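Local coordinates for protein alcohol oxidase (Myceliophthora thermophila, PDB 6F74) that probably oxidises alcohol-type substrates with molecular oxygen, as a VAO-type flavoprotein oxidase that carries FAD, at residues Val182-Lys187 and Thr200-His205; Ile225-Gly230 and Lys303-Val308; Phe253-Asp258 and Gly476-Asp481. One frame throughout, in Å; residues are numbered along the deposited sequence.

Contact 1 (Val182-Lys187 and Thr200-His205)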
loop_
_atom_site.group_PDB
_atom_site.type_symbol
_atom_site.label_atom_id
_atom_site.label_comp_id
_atom_site.label_asym_id
_atom_site.label_seq_id
_atom_site.Cartn_x
_atom_site.Cartn_y
_atom_site.Cartn_z
ATOM N N VAL A 182 -21.446 -6.548 -1.464
ATOM C CA VAL A 182 -20.827 -5.893 -2.608
ATOM C C VAL A 182 -21.811 -6.054 -3.759
ATOM O O VAL A 182 -22.077 -7.180 -4.182
ATOM C CB VAL A 182 -19.480 -6.530 -2.965
ATOM C CG1 VAL A 182 -18.895 -5.882 -4.197
ATOM C CG2 VAL A 182 -18.515 -6.390 -1.784
ATOM N N ARG A 183 -22.344 -4.941 -4.250
ATOM C CA ARG A 183 -23.419 -4.993 -5.233
ATOM C C ARG A 183 -23.078 -4.187 -6.460
ATOM O O ARG A 183 -22.610 -3.058 -6.363
ATOM C CB ARG A 183 -24.723 -4.463 -4.641
ATOM C CG ARG A 183 -25.282 -5.303 -3.517
ATOM C CD ARG A 183 -26.559 -4.695 -2.949
ATOM N NE ARG A 183 -26.290 -3.506 -2.137
ATOM C CZ ARG A 183 -25.787 -3.509 -0.891
ATOM N NH1 ARG A 183 -25.476 -4.641 -0.251
ATOM N NH2 ARG A 183 -25.618 -2.354 -0.257
ATOM N N PHE A 184 -23.354 -4.780 -7.615
ATOM C CA PHE A 184 -23.113 -4.160 -8.897
ATOM C C PHE A 184 -24.277 -3.251 -9.242
ATOM O O PHE A 184 -25.421 -3.603 -9.029
ATOM C CB PHE A 184 -22.945 -5.267 -9.952
ATOM C CG PHE A 184 -22.843 -4.759 -11.360
ATOM C CD1 PHE A 184 -21.652 -4.221 -11.830
ATOM C CD2 PHE A 184 -23.944 -4.818 -12.220
ATOM C CE1 PHE A 184 -21.548 -3.744 -13.125
ATOM C CE2 PHE A 184 -23.850 -4.344 -13.526
ATOM C CZ PHE A 184 -22.644 -3.807 -13.987
ATOM N N GLN A 185 -23.968 -2.092 -9.805
ATOM C CA GLN A 185 -24.977 -1.158 -10.328
ATOM C C GLN A 185 -24.748 -0.981 -11.822
ATOM O O GLN A 185 -23.721 -0.445 -12.214
ATOM C CB GLN A 185 -24.818 0.215 -9.653
ATOM C CG GLN A 185 -24.999 0.224 -8.140
ATOM C CD GLN A 185 -24.949 1.613 -7.539
ATOM O OE1 GLN A 185 -24.185 2.497 -7.992
ATOM N NE2 GLN A 185 -25.792 1.843 -6.536
ATOM N N LYS A 186 -25.691 -1.386 -12.663
ATOM C CA LYS A 186 -25.522 -1.198 -14.118
ATOM C C LYS A 186 -25.274 0.277 -14.453
ATOM O O LYS A 186 -24.481 0.610 -15.338
ATOM C CB LYS A 186 -26.723 -1.736 -14.906
ATOM C CG LYS A 186 -26.543 -1.635 -16.418
ATOM C CD LYS A 186 -27.741 -2.189 -17.204
ATOM C CE LYS A 186 -28.654 -1.072 -17.707
ATOM N NZ LYS A 186 -29.939 -1.472 -18.383
ATOM N N LYS A 187 -25.952 1.152 -13.719
ATOM C CA LYS A 187 -25.779 2.601 -13.845
ATOM C C LYS A 187 -25.580 3.136 -12.430
ATOM O O LYS A 187 -26.366 2.843 -11.536
ATOM C CB LYS A 187 -27.009 3.216 -14.521
ATOM C CG LYS A 187 -27.322 2.773 -15.965
ATOM C CD LYS A 187 -28.734 3.278 -16.315
ATOM C CE LYS A 187 -29.178 2.974 -17.734
ATOM N NZ LYS A 187 -28.184 3.341 -18.775
ATOM N N THR A 200 -22.065 8.254 -15.858
ATOM C CA THR A 200 -23.318 7.518 -16.079
ATOM C C THR A 200 -23.020 6.063 -16.481
ATOM O O THR A 200 -23.889 5.362 -17.034
ATOM C CB THR A 200 -24.179 8.215 -17.134
ATOM O OG1 THR A 200 -23.359 8.406 -18.301
ATOM C CG2 THR A 200 -24.800 9.554 -16.581
ATOM N N GLY A 201 -21.794 5.620 -16.186
ATOM C CA GLY A 201 -21.417 4.233 -16.382
ATOM C C GLY A 201 -21.800 3.398 -15.189
ATOM O O GLY A 201 -22.520 3.865 -14.280
ATOM N N SER A 202 -21.321 2.152 -15.189
ATOM C CA SER A 202 -21.623 1.217 -14.118
ATOM C C SER A 202 -20.813 1.518 -12.851
ATOM O O SER A 202 -19.846 2.303 -12.870
ATOM C CB SER A 202 -21.381 -0.221 -14.588
ATOM O OG SER A 202 -22.182 -0.573 -15.704
ATOM N N ALA A 203 -21.235 0.898 -11.752
ATOM C CA ALA A 203 -20.527 1.017 -10.485
ATOM C C ALA A 203 -20.638 -0.228 -9.615
ATOM O O ALA A 203 -21.469 -1.108 -9.885
ATOM C CB ALA A 203 -20.995 2.234 -9.737
ATOM N N ILE A 204 -19.763 -0.298 -8.597
ATOM C CA ILE A 204 -19.914 -1.263 -7.521
ATOM C C ILE A 204 -20.053 -0.528 -6.188
ATOM O O ILE A 204 -19.227 0.337 -5.856
ATOM C CB ILE A 204 -18.800 -2.335 -7.513
ATOM C CG1 ILE A 204 -18.926 -3.204 -8.770
ATOM C CG2 ILE A 204 -18.921 -3.207 -6.273
ATOM C CD1 ILE A 204 -17.979 -4.397 -8.895
ATOM N N HIS A 205 -21.120 -0.860 -5.448
ATOM C CA HIS A 205 -21.293 -0.408 -4.074
ATOM C C HIS A 205 -20.525 -1.361 -3.180
ATOM O O HIS A 205 -20.934 -2.502 -2.962
ATOM C CB HIS A 205 -22.778 -0.357 -3.691
ATOM C CG HIS A 205 -23.030 0.284 -2.352
ATOM N ND1 HIS A 205 -24.270 0.337 -1.756
ATOM C CD2 HIS A 205 -22.161 0.802 -1.456
ATOM C CE1 HIS A 205 -24.165 0.920 -0.579
ATOM N NE2 HIS A 205 -22.894 1.209 -0.369
HETATM O O HOH W 1 -26.316 -0.255 -3.236
#
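His205 and Arg183 sit opposite each other as a hydrogen-bonded pair of two antiparallel strands, His205 N donating to Arg183 O at 2.8 Å and Arg183 N answering to His205 O. Their side chains leave the sheet on the same face and extend next to each other in a common direction. CG of His205 is anti to the backbone N (chi1 -172°), while the arginine chain bends at chi3, and the guanidinium and imidazole planes end up 86° apart. NH2 of Arg183 comes within 3.4 Å of His205 ND1, but its strongest partner is Asp207, with which it forms a salt bridge. A water lies in the plane of both groups at their edges, 2.6 Å from ND1 of His205 and only weakly bonded to Arg183 NE. Gln185 continues this face. It pairs with Ala203 through Gln185 N to Ala203 O at 2.7 Å and the reciprocal bond, and its extended side chain brings OE1 to 3.6 Å from Ala203 CB, while Thr189 N donates to that same oxygen. Where the strand pair ends, Ser202 OG donates to Lys186 O at 2.6 Å. On the other face, CG1 of Val182 meets CG2 of Ile204 tightly, at 3.4 Å. This second face, with Phe184, Val182 and Ile204, packs on Val218 of helix 212-221. Strand 203-208 in turn hydrogen-bonds to strand 296-306, whose His301 stacks on the His205 ring, so the pair belongs to the antiparallel, helix-flanked sheet of the PCMH-type FAD-binding fold.

Contact 2 (Ile225-Gly230 and Lys303-Val308); sequences IAVGGG and KVHPNV. With FAD (flavin-adenine dinucleotide), chain I.
CD1 of Ile225 lies against Pro306 O and close to Asn307 CA, while the imidazole of His305 turns its CD2 edge to the carbonyl oxygen of Ile225, which lies near the ring plane. The two side chains share one face of the sheet but reach in different directions. In Ile225, CG1 lies beside the backbone N (chi1 -61°), and the extended chi2 of 176° puts CD1 3.5 Å from Pro306 O. Behind them the backbones form an antiparallel pair, with Ile225 N bonded to His305 O at 2.7 Å and His305 N to Ile225 O at 3.0 Å. Val227 comes at a slant to the His305 side chain, its CG2 3.9 Å from CD2 of the ring. NE2 of His305 is hydrogen-bonded to Gln259, and Phe253 stacks on the ring. Val304 brings CB to 3.5 Å from Ile225 O and sets CG1 against Ala226 CB. An alanine here in place of Ile225, without CG1, CG2 and CD1, would probably leave a gap beside Pro306 O and Asn307 CA. Asn307 is held by its own bonds, OD1 accepting Val308 N while ND2 reaches Asn223 and Asp414. From the paired end the chain runs through three glycines to the flavin, where a side chain on Gly229 would be crowded by C4 of FAD. Gly230 N donates to FAD O4 at 3.0 Å. Two backbone bonds and apolar packing thus fix one end of the loop, while an N-H at the other meets the flavin carbonyl, a bond that would be expected to polarise C4=O and draw electron density from the ring system.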
loop_
_atom_site.group_PDB
_atom_site.type_symbol
_atom_site.label_atom_id
_atom_site.label_comp_id
_atom_site.label_asym_id
_atom_site.label_seq_id
_atom_site.Cartn_x
_atom_site.Cartn_y
_atom_site.Cartn_z
ATOM N N ILE A 225 -14.627 -4.290 -15.335
ATOM C CA ILE A 225 -13.282 -4.143 -14.799
ATOM C C ILE A 225 -13.332 -3.257 -13.570
ATOM O O ILE A 225 -13.706 -2.093 -13.656
ATOM C CB ILE A 225 -12.319 -3.548 -15.839
ATOM C CG1 ILE A 225 -12.225 -4.484 -17.053
ATOM C CG2 ILE A 225 -10.922 -3.345 -15.235
ATOM C CD1 ILE A 225 -11.386 -3.963 -18.191
ATOM N N ALA A 226 -12.968 -3.833 -12.433
ATOM C CA ALA A 226 -12.769 -3.117 -11.198
ATOM C C ALA A 226 -11.270 -2.878 -11.108
ATOM O O ALA A 226 -10.466 -3.805 -11.243
ATOM C CB ALA A 226 -13.231 -3.956 -10.008
ATOM N N VAL A 227 -10.913 -1.617 -10.887
ATOM C CA VAL A 227 -9.538 -1.171 -10.864
ATOM C C VAL A 227 -9.028 -1.266 -9.413
ATOM O O VAL A 227 -9.126 -0.307 -8.653
ATOM C CB VAL A 227 -9.390 0.257 -11.444
ATOM C CG1 VAL A 227 -7.921 0.633 -11.573
ATOM C CG2 VAL A 227 -10.017 0.352 -12.809
ATOM N N GLY A 228 -8.506 -2.449 -9.074
ATOM C CA GLY A 228 -7.991 -2.769 -7.747
ATOM C C GLY A 228 -6.492 -2.957 -7.823
ATOM O O GLY A 228 -5.873 -2.668 -8.838
ATOM N N GLY A 229 -5.923 -3.488 -6.756
ATOM C CA GLY A 229 -4.503 -3.755 -6.671
ATOM C C GLY A 229 -4.088 -5.010 -7.399
ATOM O O GLY A 229 -4.894 -5.881 -7.783
ATOM N N GLY A 230 -2.780 -5.109 -7.572
ATOM C CA GLY A 230 -2.162 -6.284 -8.178
ATOM C C GLY A 230 -2.254 -7.495 -7.277
ATOM O O GLY A 230 -2.182 -8.624 -7.765
ATOM N N LYS A 303 -16.377 3.544 -9.694
ATOM C CA LYS A 303 -16.559 3.333 -11.129
ATOM C C LYS A 303 -16.064 1.947 -11.480
ATOM O O LYS A 303 -15.026 1.489 -10.964
ATOM C CB LYS A 303 -15.734 4.322 -11.946
ATOM C CG LYS A 303 -16.141 5.752 -11.833
ATOM C CD LYS A 303 -15.241 6.635 -12.697
ATOM C CE LYS A 303 -15.400 8.120 -12.388
ATOM N NZ LYS A 303 -14.020 8.791 -12.495
ATOM N N VAL A 304 -16.815 1.265 -12.332
ATOM C CA VAL A 304 -16.319 0.053 -12.994
ATOM C C VAL A 304 -16.486 0.243 -14.492
ATOM O O VAL A 304 -17.294 1.056 -14.940
ATOM C CB VAL A 304 -16.941 -1.256 -12.466
ATOM C CG1 VAL A 304 -16.503 -1.457 -11.033
ATOM C CG2 VAL A 304 -18.458 -1.285 -12.583
ATOM N N HIS A 305 -15.676 -0.482 -15.258
ATOM C CA HIS A 305 -15.434 -0.163 -16.653
ATOM C C HIS A 305 -15.748 -1.341 -17.566
ATOM O O HIS A 305 -15.542 -2.475 -17.162
ATOM C CB HIS A 305 -13.974 0.267 -16.790
ATOM C CG HIS A 305 -13.639 1.472 -15.977
ATOM N ND1 HIS A 305 -13.792 2.758 -16.446
ATOM C CD2 HIS A 305 -13.195 1.584 -14.704
ATOM C CE1 HIS A 305 -13.454 3.606 -15.494
ATOM N NE2 HIS A 305 -13.090 2.923 -14.423
ATOM N N PRO A 306 -16.203 -1.077 -18.804
ATOM C CA PRO A 306 -16.477 -2.172 -19.741
ATOM C C PRO A 306 -15.288 -3.128 -19.874
ATOM O O PRO A 306 -14.141 -2.681 -19.894
ATOM C CB PRO A 306 -16.711 -1.443 -21.085
ATOM C CG PRO A 306 -17.096 -0.041 -20.714
ATOM C CD PRO A 306 -16.321 0.246 -19.453
ATOM N N ASN A 307 -15.569 -4.428 -19.956
ATOM C CA ASN A 307 -14.529 -5.420 -20.237
ATOM C C ASN A 307 -13.930 -5.140 -21.622
ATOM O O ASN A 307 -14.537 -4.474 -22.448
ATOM C CB ASN A 307 -15.057 -6.871 -20.161
ATOM C CG ASN A 307 -14.012 -7.888 -19.689
ATOM O OD1 ASN A 307 -12.798 -7.655 -19.798
ATOM N ND2 ASN A 307 -14.490 -9.040 -19.192
ATOM N N VAL A 308 -12.701 -5.619 -21.835
ATOM C CA VAL A 308 -12.020 -5.471 -23.125
ATOM C C VAL A 308 -12.083 -6.793 -23.865
ATOM O O VAL A 308 -12.334 -7.839 -23.252
ATOM C CB VAL A 308 -10.561 -4.993 -22.989
ATOM C CG1 VAL A 308 -10.533 -3.565 -22.459
ATOM C CG2 VAL A 308 -9.731 -5.929 -22.113
HETATM P PA FAD I . -4.783 -1.364 6.853
HETATM O O1A FAD I . -3.445 -1.658 7.527
HETATM O O2A FAD I . -5.972 -2.099 7.386
HETATM O O5B FAD I . -5.014 0.195 6.941
HETATM C C5B FAD I . -4.138 1.060 6.271
HETATM C C4B FAD I . -4.389 2.479 6.747
HETATM O O4B FAD I . -5.707 2.818 6.351
HETATM C C3B FAD I . -4.347 2.702 8.238
HETATM O O3B FAD I . -3.961 4.065 8.454
HETATM C C2B FAD I . -5.783 2.570 8.680
HETATM O O2B FAD I . -6.153 3.379 9.804
HETATM C C1B FAD I . -6.525 3.093 7.479
HETATM N N9A FAD I . -7.846 2.507 7.227
HETATM C C8A FAD I . -8.104 1.256 6.823
HETATM N N7A FAD I . -9.426 1.070 6.651
HETATM C C5A FAD I . -10.015 2.226 6.940
HETATM C C6A FAD I . -11.404 2.687 6.940
HETATM N N6A FAD I . -12.354 1.795 6.579
HETATM N N1A FAD I . -11.639 3.971 7.315
HETATM C C2A FAD I . -10.626 4.805 7.667
HETATM N N3A FAD I . -9.316 4.447 7.666
HETATM C C4A FAD I . -8.976 3.181 7.310
HETATM N N1 FAD I . -0.837 -1.198 -2.896
HETATM C C2 FAD I . -0.963 -0.920 -4.213
HETATM O O2 FAD I . -1.161 0.272 -4.564
HETATM N N3 FAD I . -0.912 -1.882 -5.156
HETATM C C4 FAD I . -0.696 -3.175 -4.858
HETATM O O4 FAD I . -0.630 -4.061 -5.735
HETATM C C4X FAD I . -0.528 -3.562 -3.441
HETATM N N5 FAD I . -0.301 -4.841 -3.081
HETATM C C5X FAD I . -0.159 -5.166 -1.772
HETATM C C6 FAD I . 0.056 -6.497 -1.417
HETATM C C7 FAD I . 0.187 -6.883 -0.094
HETATM C C7M FAD I . 0.440 -8.357 0.110
HETATM C C8 FAD I . 0.082 -5.859 0.983
HETATM C C8M FAD I . 0.166 -6.204 2.464
HETATM C C9 FAD I . -0.109 -4.526 0.632
HETATM C C9A FAD I . -0.246 -4.121 -0.707
HETATM N N10 FAD I . -0.475 -2.774 -1.100
HETATM C C10 FAD I . -0.612 -2.468 -2.461
HETATM C "C1'" FAD I . -0.489 -1.648 -0.137
HETATM C "C2'" FAD I . -1.790 -1.111 0.361
HETATM O "O2'" FAD I . -2.280 -0.207 -0.628
HETATM C "C3'" FAD I . -1.551 -0.325 1.655
HETATM O "O3'" FAD I . -0.803 -1.097 2.612
HETATM C "C4'" FAD I . -2.856 0.149 2.278
HETATM O "O4'" FAD I . -2.576 0.885 3.472
HETATM C "C5'" FAD I . -3.784 -1.018 2.576
HETATM O "O5'" FAD I . -4.996 -0.555 3.145
HETATM P P FAD I . -5.692 -1.600 4.109
HETATM O O1P FAD I . -5.767 -2.943 3.437
HETATM O O2P FAD I . -6.938 -0.944 4.605
HETATM O O3P FAD I . -4.574 -1.681 5.276
#

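Contact 3 (Phe253-Asp258 and Gly476-Asp481); sequences FGLGAD and GQVFKD
The turn at Gly254, which ends helix 250-253 and leads into helix 256-259, packs on the short helix 477-480, with Gly254 set against Gln477, Val478 and Asp481. Gly254 takes up positive phi (107°) as the first residue to leave the helix, and its CA lies 3.6 Å from Asp481 OD2. A side chain there would clash with that oxygen and with the preceding carbonyl. Gln477 has CG anti to its backbone N and lays it 3.6 Å from Phe253 C. Its chain then bends at chi2, and NE2 donates to Asp481 OD1 at 2.7 Å, meeting it from above the carboxylate plane. Val478 fits its CG2 near Leu255 N and its CG1 4.2 Å from Leu255 CG. The Asp258 and Asp481 side chains run antiparallel past one another, carboxylate planes 80° apart and OD2 atoms separated by 3.9 Å. A water that donates to both OD2 atoms and accepts from Leu255 N probably eases the approach of the like charges. Ser487 OG is hydrogen-bonded to Asp258 OD1, and salt bridges from Arg288 to OD1 and Arg494 to OD2 would probably offset the charges further. Backbone bonds link Gln477 to His251, and Gly256 and Ala257 to Gly245 and Gly244. Helix 477-480, which follows strand 467-472 of the large seven-stranded sheet, is thereby joined to the helical turns beside the antiparallel sheet that holds strands 260-266 and 296-306.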
loop_
_atom_site.group_PDB
_atom_site.type_symbol
_atom_site.label_atom_id
_atom_site.label_comp_id
_atom_site.label_asym_id
_atom_site.label_seq_id
_atom_site.Cartn_x
_atom_site.Cartn_y
_atom_site.Cartn_z
ATOM N N PHE A 253 -7.544 3.169 -16.816
ATOM C CA PHE A 253 -8.824 3.645 -16.268
ATOM C C PHE A 253 -8.744 4.626 -15.099
ATOM O O PHE A 253 -9.766 5.083 -14.614
ATOM C CB PHE A 253 -9.632 2.439 -15.883
ATOM C CG PHE A 253 -9.896 1.509 -17.043
ATOM C CD1 PHE A 253 -10.757 1.903 -18.076
ATOM C CD2 PHE A 253 -9.301 0.276 -17.107
ATOM C CE1 PHE A 253 -10.996 1.072 -19.148
ATOM C CE2 PHE A 253 -9.534 -0.563 -18.190
ATOM C CZ PHE A 253 -10.374 -0.174 -19.219
ATOM N N GLY A 254 -7.531 4.975 -14.664
ATOM C CA GLY A 254 -7.330 5.901 -13.544
ATOM C C GLY A 254 -6.866 5.221 -12.279
ATOM O O GLY A 254 -7.086 4.029 -12.070
ATOM N N LEU A 255 -6.216 5.997 -11.420
ATOM C CA LEU A 255 -5.804 5.486 -10.120
ATOM C C LEU A 255 -7.019 5.204 -9.244
ATOM O O LEU A 255 -8.103 5.726 -9.475
ATOM C CB LEU A 255 -4.880 6.454 -9.374
ATOM C CG LEU A 255 -3.340 6.438 -9.537
ATOM C CD1 LEU A 255 -2.676 6.875 -8.254
ATOM C CD2 LEU A 255 -2.699 5.149 -9.966
ATOM N N GLY A 256 -6.794 4.385 -8.217
ATOM C CA GLY A 256 -7.845 3.943 -7.308
ATOM C C GLY A 256 -8.613 5.083 -6.664
ATOM O O GLY A 256 -9.836 5.086 -6.595
ATOM N N ALA A 257 -7.877 6.070 -6.216
ATOM C CA ALA A 257 -8.479 7.276 -5.625
ATOM C C ALA A 257 -9.482 7.917 -6.541
ATOM O O ALA A 257 -10.495 8.420 -6.077
ATOM C CB ALA A 257 -7.420 8.286 -5.265
ATOM N N ASP A 258 -9.205 7.911 -7.835
ATOM C CA ASP A 258 -10.111 8.505 -8.809
ATOM C C ASP A 258 -11.264 7.619 -9.264
ATOM O O ASP A 258 -12.124 8.086 -9.975
ATOM C CB ASP A 258 -9.304 9.057 -10.002
ATOM C CG ASP A 258 -8.520 10.313 -9.646
ATOM O OD1 ASP A 258 -8.875 10.994 -8.637
ATOM O OD2 ASP A 258 -7.571 10.621 -10.394
ATOM N N GLY A 476 -1.544 7.830 -19.295
ATOM C CA GLY A 476 -2.893 7.574 -19.840
ATOM C C GLY A 476 -4.012 8.279 -19.089
ATOM O O GLY A 476 -4.049 9.508 -19.027
ATOM N N GLN A 477 -4.932 7.503 -18.522
ATOM C CA GLN A 477 -6.125 8.082 -17.888
ATOM C C GLN A 477 -5.762 8.820 -16.598
ATOM O O GLN A 477 -6.416 9.792 -16.242
ATOM C CB GLN A 477 -7.192 7.024 -17.628
ATOM C CG GLN A 477 -8.561 7.542 -17.194
ATOM C CD GLN A 477 -9.203 8.430 -18.233
ATOM O OE1 GLN A 477 -9.241 8.094 -19.418
ATOM N NE2 GLN A 477 -9.678 9.596 -17.792
ATOM N N VAL A 478 -4.680 8.409 -15.940
ATOM C CA VAL A 478 -4.221 9.096 -14.733
ATOM C C VAL A 478 -3.815 10.537 -15.055
ATOM O O VAL A 478 -4.094 11.457 -14.268
ATOM C CB VAL A 478 -3.058 8.367 -14.022
ATOM C CG1 VAL A 478 -2.714 9.072 -12.707
ATOM C CG2 VAL A 478 -3.408 6.912 -13.731
ATOM N N PHE A 479 -3.169 10.724 -16.210
ATOM C CA PHE A 479 -2.822 12.059 -16.706
ATOM C C PHE A 479 -4.096 12.828 -17.048
ATOM O O PHE A 479 -4.303 13.951 -16.606
ATOM C CB PHE A 479 -1.917 11.940 -17.946
ATOM C CG PHE A 479 -0.465 11.594 -17.646
ATOM C CD1 PHE A 479 -0.011 11.286 -16.360
ATOM C CD2 PHE A 479 0.448 11.544 -18.689
ATOM C CE1 PHE A 479 1.315 10.980 -16.122
ATOM C CE2 PHE A 479 1.790 11.216 -18.454
ATOM C CZ PHE A 479 2.225 10.947 -17.173
ATOM N N LYS A 480 -4.956 12.202 -17.829
ATOM C CA LYS A 480 -6.218 12.807 -18.191
ATOM C C LYS A 480 -7.039 13.265 -16.984
ATOM O O LYS A 480 -7.602 14.355 -17.009
ATOM C CB LYS A 480 -7.039 11.847 -19.052
ATOM C CG LYS A 480 -8.409 12.385 -19.425
ATOM C CD LYS A 480 -8.876 11.797 -20.743
ATOM C CE LYS A 480 -10.306 12.207 -21.070
ATOM N NZ LYS A 480 -10.541 11.873 -22.496
ATOM N N ASP A 481 -7.037 12.472 -15.907
ATOM C CA ASP A 481 -7.869 12.752 -14.736
ATOM C C ASP A 481 -7.379 13.963 -13.938
ATOM O O ASP A 481 -7.918 14.277 -12.901
ATOM C CB ASP A 481 -7.961 11.525 -13.817
ATOM C CG ASP A 481 -8.792 10.398 -14.392
ATOM O OD1 ASP A 481 -9.576 10.639 -15.329
ATOM O OD2 ASP A 481 -8.666 9.255 -13.897
HETATM O O HOH W 2 -6.724 8.692 -12.280
#

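Overall arrangement
From the N terminus, contact 1 comes first: 182-187 meets 200-205 after a short connection without helix or strand, closing a local loop. Contact 2 opens at 225-230 and closes at 303-308 across 72 residues. Within that loop lies 253-258, whose partner 476-481 comes after contact 2 has closed, so contacts 2 and 3 cross. Contacts 1 and 2 share a sheet and touch, Ser202 O probably bonding Val304 N. Contact 3 touches contact 2 through Lys303 and Asp258, but stays about 10 Å from contact 1 at the nearest atoms. Together they join the antiparallel sheet of strands 179-185, 203-208 and 296-306, loop 225-230 at the flavin, and helix 477-480 after strand 467-472 of the seven-stranded sheet.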